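Local coordinates for uncharacterized protein (Parabacteroides merdae, PDB 4R7F), which is of unknown function but is probably related to plug proteins of the type 9 secretion system and is built of immunoglobulin-like beta-sandwich domains, at residues I14-V19 with A288-V293; A87-I90 with Q95-N98; N151-T156 with H160-F165. All coordinates share one frame; numbering follows the deposited sequence.

Contact 1: I14-V19 with A288-V293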
loop_
_atom_site.group_PDB
_atom_site.type_symbol
_atom_site.label_atom_id
_atom_site.label_comp_id
_atom_site.label_asym_id
_atom_site.label_seq_id
_atom_site.Cartn_x
_atom_site.Cartn_y
_atom_site.Cartn_z
ATOM N N ILE A 14 -18.824 -22.886 -16.488
ATOM C CA ILE A 14 -18.656 -21.697 -15.645
ATOM C C ILE A 14 -17.203 -21.202 -15.744
ATOM O O ILE A 14 -16.260 -21.975 -15.586
ATOM C CB ILE A 14 -19.017 -22.075 -14.159
ATOM C CG1 ILE A 14 -20.488 -22.497 -14.041
ATOM C CG2 ILE A 14 -18.675 -20.982 -13.154
ATOM C CD1 ILE A 14 -21.471 -21.436 -14.478
ATOM N N LYS A 15 -16.995 -19.914 -15.978
ATOM C CA LYS A 15 -15.630 -19.390 -16.075
ATOM C C LYS A 15 -15.552 -18.070 -15.375
ATOM O O LYS A 15 -16.574 -17.390 -15.187
ATOM C CB LYS A 15 -15.220 -19.185 -17.520
ATOM C CG LYS A 15 -15.238 -20.432 -18.378
ATOM C CD LYS A 15 -14.117 -21.383 -18.004
ATOM C CE LYS A 15 -14.030 -22.514 -19.025
ATOM N NZ LYS A 15 -13.658 -23.844 -18.449
ATOM N N THR A 16 -14.333 -17.731 -14.963
ATOM C CA THR A 16 -13.969 -16.381 -14.519
ATOM C C THR A 16 -14.775 -16.011 -13.303
ATOM O O THR A 16 -15.338 -14.906 -13.187
ATOM C CB THR A 16 -14.129 -15.373 -15.685
ATOM O OG1 THR A 16 -13.509 -15.932 -16.855
ATOM C CG2 THR A 16 -13.489 -14.057 -15.363
ATOM N N LEU A 17 -14.846 -16.970 -12.390
ATOM C CA LEU A 17 -15.432 -16.722 -11.084
ATOM C C LEU A 17 -14.554 -15.747 -10.307
ATOM O O LEU A 17 -13.390 -16.016 -10.084
ATOM C CB LEU A 17 -15.554 -18.003 -10.301
ATOM C CG LEU A 17 -16.093 -17.868 -8.888
ATOM C CD1 LEU A 17 -17.539 -17.407 -8.902
ATOM C CD2 LEU A 17 -15.982 -19.216 -8.198
ATOM N N GLN A 18 -15.142 -14.624 -9.915
ATOM C CA GLN A 18 -14.507 -13.634 -9.072
ATOM C C GLN A 18 -15.341 -13.392 -7.828
ATOM O O GLN A 18 -16.568 -13.286 -7.896
ATOM C CB GLN A 18 -14.390 -12.303 -9.810
ATOM C CG GLN A 18 -13.584 -12.377 -11.088
ATOM C CD GLN A 18 -13.502 -11.039 -11.815
ATOM O OE1 GLN A 18 -14.259 -10.762 -12.768
ATOM N NE2 GLN A 18 -12.580 -10.216 -11.383
ATOM N N VAL A 19 -14.636 -13.312 -6.707
ATOM C CA VAL A 19 -15.145 -12.898 -5.419
ATOM C C VAL A 19 -14.318 -11.695 -4.920
ATOM O O VAL A 19 -13.125 -11.805 -4.653
ATOM C CB VAL A 19 -15.048 -14.060 -4.431
ATOM C CG1 VAL A 19 -15.617 -13.655 -3.075
ATOM C CG2 VAL A 19 -15.748 -15.281 -5.017
ATOM N N ALA A 288 -15.375 -8.662 -23.364
ATOM C CA ALA A 288 -14.126 -9.429 -23.429
ATOM C C ALA A 288 -14.396 -10.826 -23.945
ATOM O O ALA A 288 -15.354 -11.474 -23.516
ATOM C CB ALA A 288 -13.498 -9.497 -22.067
ATOM N N ASP A 289 -13.560 -11.278 -24.865
ATOM C CA ASP A 289 -13.719 -12.586 -25.495
ATOM C C ASP A 289 -12.910 -13.632 -24.692
ATOM O O ASP A 289 -12.171 -13.269 -23.769
ATOM C CB ASP A 289 -13.229 -12.485 -26.968
ATOM C CG ASP A 289 -13.824 -13.550 -27.870
ATOM O OD1 ASP A 289 -14.458 -14.501 -27.341
ATOM O OD2 ASP A 289 -13.645 -13.446 -29.110
ATOM N N TYR A 290 -13.052 -14.909 -25.055
ATOM C CA TYR A 290 -12.379 -16.026 -24.402
ATOM C C TYR A 290 -11.480 -16.611 -25.460
ATOM O O TYR A 290 -11.959 -17.013 -26.518
ATOM C CB TYR A 290 -13.368 -17.127 -23.891
ATOM C CG TYR A 290 -13.962 -16.869 -22.494
ATOM C CD1 TYR A 290 -15.123 -16.116 -22.321
ATOM C CD2 TYR A 290 -13.346 -17.343 -21.365
ATOM C CE1 TYR A 290 -15.647 -15.860 -21.066
ATOM C CE2 TYR A 290 -13.857 -17.088 -20.097
ATOM C CZ TYR A 290 -14.997 -16.353 -19.944
ATOM O OH TYR A 290 -15.475 -16.126 -18.678
ATOM N N TYR A 291 -10.181 -16.673 -25.159
ATOM C CA TYR A 291 -9.175 -17.212 -26.056
ATOM C C TYR A 291 -8.530 -18.405 -25.356
ATOM O O TYR A 291 -8.576 -18.507 -24.135
ATOM C CB TYR A 291 -8.107 -16.158 -26.387
ATOM C CG TYR A 291 -8.570 -14.911 -27.162
ATOM C CD1 TYR A 291 -9.878 -14.770 -27.654
ATOM C CD2 TYR A 291 -7.682 -13.868 -27.411
ATOM C CE1 TYR A 291 -10.271 -13.629 -28.354
ATOM C CE2 TYR A 291 -8.069 -12.738 -28.121
ATOM C CZ TYR A 291 -9.361 -12.619 -28.596
ATOM O OH TYR A 291 -9.739 -11.484 -29.287
ATOM N N ILE A 292 -7.949 -19.317 -26.123
ATOM C CA ILE A 292 -7.153 -20.386 -25.545
ATOM C C ILE A 292 -5.783 -19.822 -25.266
ATOM O O ILE A 292 -5.081 -19.431 -26.196
ATOM C CB ILE A 292 -6.936 -21.563 -26.499
ATOM C CG1 ILE A 292 -8.255 -22.160 -26.957
ATOM C CG2 ILE A 292 -6.109 -22.644 -25.819
ATOM C CD1 ILE A 292 -9.034 -22.766 -25.831
ATOM N N VAL A 293 -5.382 -19.778 -23.998
ATOM C CA VAL A 293 -4.037 -19.299 -23.688
ATOM C C VAL A 293 -3.086 -20.452 -23.408
ATOM O O VAL A 293 -3.413 -21.335 -22.647
ATOM C CB VAL A 293 -4.070 -18.322 -22.534
ATOM C CG1 VAL A 293 -2.688 -17.769 -22.262
ATOM C CG2 VAL A 293 -5.081 -17.225 -22.848
#

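Contact 2: A87-I90 with Q95-N98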
loop_
_atom_site.group_PDB
_atom_site.type_symbol
_atom_site.label_atom_id
_atom_site.label_comp_id
_atom_site.label_asym_id
_atom_site.label_seq_id
_atom_site.Cartn_x
_atom_site.Cartn_y
_atom_site.Cartn_z
ATOM N N ALA A 87 -26.324 -10.440 -18.075
ATOM C CA ALA A 87 -26.268 -9.862 -19.416
ATOM C C ALA A 87 -25.484 -10.762 -20.397
ATOM O O ALA A 87 -24.523 -11.448 -20.017
ATOM C CB ALA A 87 -25.638 -8.487 -19.333
ATOM N N ASN A 88 -25.907 -10.763 -21.659
ATOM C CA ASN A 88 -25.251 -11.543 -22.700
ATOM C C ASN A 88 -23.940 -10.909 -23.136
ATOM O O ASN A 88 -23.796 -9.676 -23.065
ATOM C CB ASN A 88 -26.139 -11.635 -23.937
ATOM C CG ASN A 88 -27.504 -12.206 -23.633
ATOM O OD1 ASN A 88 -28.519 -11.567 -23.903
ATOM N ND2 ASN A 88 -27.538 -13.400 -23.050
ATOM N N SER A 89 -23.002 -11.744 -23.601
ATOM C CA SER A 89 -21.811 -11.239 -24.303
ATOM C C SER A 89 -22.198 -10.437 -25.561
ATOM O O SER A 89 -23.196 -10.746 -26.220
ATOM C CB SER A 89 -20.880 -12.379 -24.714
ATOM O OG SER A 89 -21.470 -13.223 -25.688
ATOM N N ILE A 90 -21.372 -9.446 -25.893
ATOM C CA ILE A 90 -21.507 -8.644 -27.100
ATOM C C ILE A 90 -20.213 -8.696 -27.945
ATOM O O ILE A 90 -19.127 -8.348 -27.472
ATOM C CB ILE A 90 -21.758 -7.157 -26.735
ATOM C CG1 ILE A 90 -22.926 -7.009 -25.745
ATOM C CG2 ILE A 90 -22.026 -6.341 -27.997
ATOM C CD1 ILE A 90 -22.770 -5.853 -24.761
ATOM N N GLN A 95 -19.372 -17.240 -27.057
ATOM C CA GLN A 95 -20.571 -16.682 -26.467
ATOM C C GLN A 95 -20.719 -17.103 -25.008
ATOM O O GLN A 95 -20.411 -18.235 -24.620
ATOM C CB GLN A 95 -21.803 -17.084 -27.268
ATOM C CG GLN A 95 -21.987 -16.244 -28.519
ATOM C CD GLN A 95 -23.057 -16.801 -29.425
ATOM O OE1 GLN A 95 -23.801 -17.703 -29.042
ATOM N NE2 GLN A 95 -23.137 -16.273 -30.638
ATOM N N TYR A 96 -21.220 -16.167 -24.216
ATOM C CA TYR A 96 -21.456 -16.373 -22.811
ATOM C C TYR A 96 -22.427 -15.332 -22.267
ATOM O O TYR A 96 -22.676 -14.287 -22.899
ATOM C CB TYR A 96 -20.107 -16.278 -22.056
ATOM C CG TYR A 96 -19.446 -14.938 -22.128
ATOM C CD1 TYR A 96 -19.750 -13.955 -21.211
ATOM C CD2 TYR A 96 -18.499 -14.647 -23.108
ATOM C CE1 TYR A 96 -19.135 -12.703 -21.253
ATOM C CE2 TYR A 96 -17.880 -13.403 -23.157
ATOM C CZ TYR A 96 -18.206 -12.420 -22.217
ATOM O OH TYR A 96 -17.604 -11.146 -22.237
ATOM N N SER A 97 -22.953 -15.612 -21.077
ATOM C CA SER A 97 -23.675 -14.607 -20.297
ATOM C C SER A 97 -22.846 -14.344 -19.021
ATOM O O SER A 97 -22.178 -15.216 -18.519
ATOM C CB SER A 97 -25.118 -15.050 -19.965
ATOM O OG SER A 97 -25.733 -15.796 -21.011
ATOM N N ASN A 98 -22.893 -13.119 -18.533
ATOM C CA ASN A 98 -22.165 -12.686 -17.369
ATOM C C ASN A 98 -23.152 -12.388 -16.256
ATOM O O ASN A 98 -24.127 -11.670 -16.475
ATOM C CB ASN A 98 -21.395 -11.415 -17.722
ATOM C CG ASN A 98 -20.717 -10.798 -16.537
ATOM O OD1 ASN A 98 -20.998 -9.648 -16.165
ATOM N ND2 ASN A 98 -19.799 -11.561 -15.934
#

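Contact 3: N151-T156 with H160-F165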
loop_
_atom_site.group_PDB
_atom_site.type_symbol
_atom_site.label_atom_id
_atom_site.label_comp_id
_atom_site.label_asym_id
_atom_site.label_seq_id
_atom_site.Cartn_x
_atom_site.Cartn_y
_atom_site.Cartn_z
ATOM N N ASN A 151 13.708 -10.069 7.727
ATOM C CA ASN A 151 14.581 -10.444 8.799
ATOM C C ASN A 151 13.811 -11.239 9.800
ATOM O O ASN A 151 12.999 -10.689 10.542
ATOM C CB ASN A 151 15.176 -9.202 9.467
ATOM C CG ASN A 151 16.188 -9.551 10.523
ATOM O OD1 ASN A 151 16.717 -10.660 10.559
ATOM N ND2 ASN A 151 16.459 -8.617 11.384
ATOM N N THR A 152 14.076 -12.539 9.810
ATOM C CA THR A 152 13.275 -13.521 10.516
ATOM C C THR A 152 14.090 -14.157 11.598
ATOM O O THR A 152 15.272 -13.869 11.766
ATOM C CB THR A 152 12.780 -14.635 9.570
ATOM O OG1 THR A 152 13.814 -15.608 9.368
ATOM C CG2 THR A 152 12.343 -14.042 8.243
ATOM N N ASP A 153 13.445 -15.039 12.330
ATOM C CA ASP A 153 14.114 -15.773 13.378
ATOM C C ASP A 153 15.050 -16.845 12.880
ATOM O O ASP A 153 15.885 -17.286 13.655
ATOM C CB ASP A 153 13.078 -16.426 14.277
ATOM C CG ASP A 153 12.209 -15.414 14.987
ATOM O OD1 ASP A 153 12.683 -14.259 15.195
ATOM O OD2 ASP A 153 11.066 -15.810 15.333
ATOM N N ILE A 154 14.924 -17.268 11.615
ATOM C CA ILE A 154 15.769 -18.343 11.089
ATOM C C ILE A 154 16.758 -17.901 10.043
ATOM O O ILE A 154 17.630 -18.682 9.652
ATOM C CB ILE A 154 14.943 -19.515 10.499
ATOM C CG1 ILE A 154 14.155 -19.073 9.257
ATOM C CG2 ILE A 154 14.020 -20.071 11.579
ATOM C CD1 ILE A 154 13.339 -20.186 8.628
ATOM N N ASP A 155 16.584 -16.691 9.534
ATOM C CA ASP A 155 17.534 -16.114 8.603
ATOM C C ASP A 155 17.389 -14.581 8.543
ATOM O O ASP A 155 16.532 -13.991 9.228
ATOM C CB ASP A 155 17.418 -16.767 7.224
ATOM C CG ASP A 155 16.084 -16.446 6.492
ATOM O OD1 ASP A 155 15.234 -15.702 7.043
ATOM O OD2 ASP A 155 15.910 -16.945 5.333
ATOM N N THR A 156 18.235 -13.950 7.740
ATOM C CA THR A 156 18.304 -12.499 7.665
ATOM C C THR A 156 18.340 -12.048 6.210
ATOM O O THR A 156 19.356 -12.118 5.558
ATOM C CB THR A 156 19.541 -11.959 8.415
ATOM O OG1 THR A 156 19.476 -12.398 9.773
ATOM C CG2 THR A 156 19.596 -10.413 8.375
ATOM N N HIS A 160 13.138 -15.740 3.246
ATOM C CA HIS A 160 11.870 -15.845 3.966
ATOM C C HIS A 160 11.317 -14.503 4.378
ATOM O O HIS A 160 12.009 -13.478 4.332
ATOM C CB HIS A 160 12.038 -16.695 5.218
ATOM C CG HIS A 160 12.376 -18.116 4.941
ATOM N ND1 HIS A 160 13.667 -18.550 4.743
ATOM C CD2 HIS A 160 11.589 -19.212 4.845
ATOM C CE1 HIS A 160 13.657 -19.854 4.533
ATOM N NE2 HIS A 160 12.407 -20.282 4.610
ATOM N N GLN A 161 10.044 -14.543 4.755
ATOM C CA GLN A 161 9.340 -13.435 5.342
ATOM C C GLN A 161 8.679 -13.925 6.619
ATOM O O GLN A 161 8.158 -15.027 6.666
ATOM C CB GLN A 161 8.304 -12.870 4.361
ATOM C CG GLN A 161 8.930 -11.815 3.479
ATOM C CD GLN A 161 8.135 -11.441 2.255
ATOM O OE1 GLN A 161 6.912 -11.653 2.142
ATOM N NE2 GLN A 161 8.833 -10.857 1.326
ATOM N N GLN A 162 8.666 -13.103 7.656
ATOM C CA GLN A 162 8.000 -13.475 8.884
ATOM C C GLN A 162 6.954 -12.442 9.251
ATOM O O GLN A 162 7.218 -11.245 9.253
ATOM C CB GLN A 162 9.033 -13.599 9.992
ATOM C CG GLN A 162 8.475 -13.815 11.394
ATOM C CD GLN A 162 9.502 -14.489 12.334
ATOM O OE1 GLN A 162 10.699 -14.500 12.064
ATOM N NE2 GLN A 162 9.014 -15.097 13.405
ATOM N N VAL A 163 5.773 -12.939 9.584
ATOM C CA VAL A 163 4.657 -12.124 10.065
ATOM C C VAL A 163 4.605 -12.095 11.581
ATOM O O VAL A 163 4.761 -13.115 12.248
ATOM C CB VAL A 163 3.330 -12.743 9.626
ATOM C CG1 VAL A 163 2.169 -11.908 10.119
ATOM C CG2 VAL A 163 3.301 -12.879 8.107
ATOM N N SER A 164 4.343 -10.914 12.108
ATOM C CA SER A 164 4.363 -10.665 13.544
ATOM C C SER A 164 3.084 -9.892 13.759
ATOM O O SER A 164 2.774 -8.993 12.969
ATOM C CB SER A 164 5.577 -9.800 13.944
ATOM O OG SER A 164 6.853 -10.355 13.592
ATOM N N PHE A 165 2.310 -10.246 14.781
ATOM C CA PHE A 165 1.121 -9.446 15.083
ATOM C C PHE A 165 0.666 -9.485 16.524
ATOM O O PHE A 165 0.997 -10.405 17.245
ATOM C CB PHE A 165 -0.044 -9.769 14.131
ATOM C CG PHE A 165 -0.714 -11.093 14.389
ATOM C CD1 PHE A 165 -0.234 -12.258 13.808
ATOM C CD2 PHE A 165 -1.840 -11.166 15.178
ATOM C CE1 PHE A 165 -0.873 -13.476 14.029
ATOM C CE2 PHE A 165 -2.459 -12.381 15.435
ATOM C CZ PHE A 165 -1.983 -13.529 14.842
HETATM O O HOH W 1 14.866 -13.917 4.883
#

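Contact 1: I14-V19 with A288-V293
The phenol oxygen OH of Y290 is held by two groups, T16 OG1 at 2.7 Å and the carboxylate of D44. The T16 hydroxyl comes in at the edge of the ring, near its plane, the two side chains approaching from opposite directions. K15 touches the same end differently: its CB stands 3.3 Å from Y290 OH, oblique to the ring, and its CG is 4.0 Å from Y290 CE2. Two successive strand residues can both face the tyrosine because T16 takes left-handed backbone angles (phi 62°), which break the usual alternation of side chains. Beyond CG the lysine bends (chi2 -71°), carrying its ammonium away from the ring. On the far segment, the backbone N of Y290 donates to D289 OD1 at 2.7 Å, reaching that oxygen from above the carboxylate plane; T94 N and T93 OG1 hold the two oxygens of D289, so the root of Y290 is tied down as well as its tip. A phenylalanine in place of Y290 would probably leave T16 OG1 and the D44 carboxylate without their shared partner and K15 CB with less to pack on. The contact bridges two separate beta sheets across 269 residues of sequence, consistent with an interface between domains. Strand 14-21 is the outermost strand of one sheet, beside strand 39-46, which carries D44; strand 290-298 runs inside the other, between strands 248-253 and 332-340, and K340 of the last packs against both T16 and Y290.

Contact 2: A87-I90 with Q95-N98
A87 and N98 form an antiparallel hydrogen-bonded pair in the beta hairpin of strands 86-88 and 96-103. N98 N donates to A87 O at 2.8 Å, and A87 N returns a bond to N98 O at 3.0 Å. N88 and S97 follow as a non-hydrogen-bonded pair. Past the end of strand 86-88, S89 N reaches Y96 O at 2.7 Å, prolonging the ladder into the turn. The S89 hydroxyl, placed near the same carbonyl by a chi1 of 66°, makes at most a weak bond to it, and another weak one to T92. The backbone at S89, together with the Y96 ring lying between its own backbone N and carbonyl carbon (chi1 64°), sets S89 CB over the ring face, 3.5 Å from the centroid, in a CH-pi contact. The phenol of Y96 bonds to the carbonyl of A288, and the N98 amide nitrogen to D44 and N42. S97 OG is the exception: buried, with no partner in the model, its neighbour N88 ND2 standing 3.6 Å away. The hairpin is thus joined by main-chain bonds and one aliphatic-on-aromatic touch, while the polar ends of Y96 and N98 are spent on neighbouring parts of the fold.

Contact 3: N151-T156 with H160-F165
An ST turn shapes the loop between strands 143-149 and 160-168, neighbours in a four-stranded antiparallel sheet of this immunoglobulin-like protein, and Q162 and H160 on the second strand hold the folded loop in place. T152 OG1 accepts from I154 N at 3.0 Å, the bond that defines the turn, and itself donates to D155 OD1 at 2.7 Å. The amide of Q162 then clasps D153 with two bonds: OE1 receives D153 N at 2.8 Å, in the carbonyl plane, and NE2 gives to D153 OD2 at 2.9 Å. That second bond lies in the amide plane but meets the carboxylate from well above its own plane, the two flat groups standing 77° apart. Q162 gets there with CG anti to the backbone N (chi1 173°) and an extended chain, its CB resting against the T152 methyl. H160 is held at two places. ND1 donates to D155 OD2 at 2.8 Å and 162°, in the ring plane, while I154 CD1 lies over one ring face in a CH-pi contact, 4.1 Å from the centroid. The edge bond fixes the ring's rotation, and the adjacent carboxylate would probably favour a protonated imidazole. Neighbouring strand 207-219 adds I217 against both H160 and Q162, whereas Q161, pointing away from the loop, bonds to Y374. D153 OD1 also makes a long, weak ion pair with K170 of the second subunit. At the start of the strand a water joins it to the loop, accepting from H160 N at 3.0 Å and lying 2.8 Å from D155 OD1.

How the contacts relate
Contacts 1 and 2 adjoin, their centres 11 Å apart: Y96 OH probably bonds to A288 O at 2.6 Å, and the Y96 and Y290 rings meet edge-to-face. D44 serves both, one carboxylate oxygen going to Y290 and the other to N98. Contact 2 lies within the long loop closed by contact 1. Contact 3 is nested there too but sits on the opposite side of the chain's centre, 37 Å from contact 1 and 47 Å from contact 2 between centres, and touches neither. Near it lie bound small species: the Q161 side chain is about 8 Å from a magnesium ion, and that of D153 about 4 Å from a glycerol, probably from crystallisation.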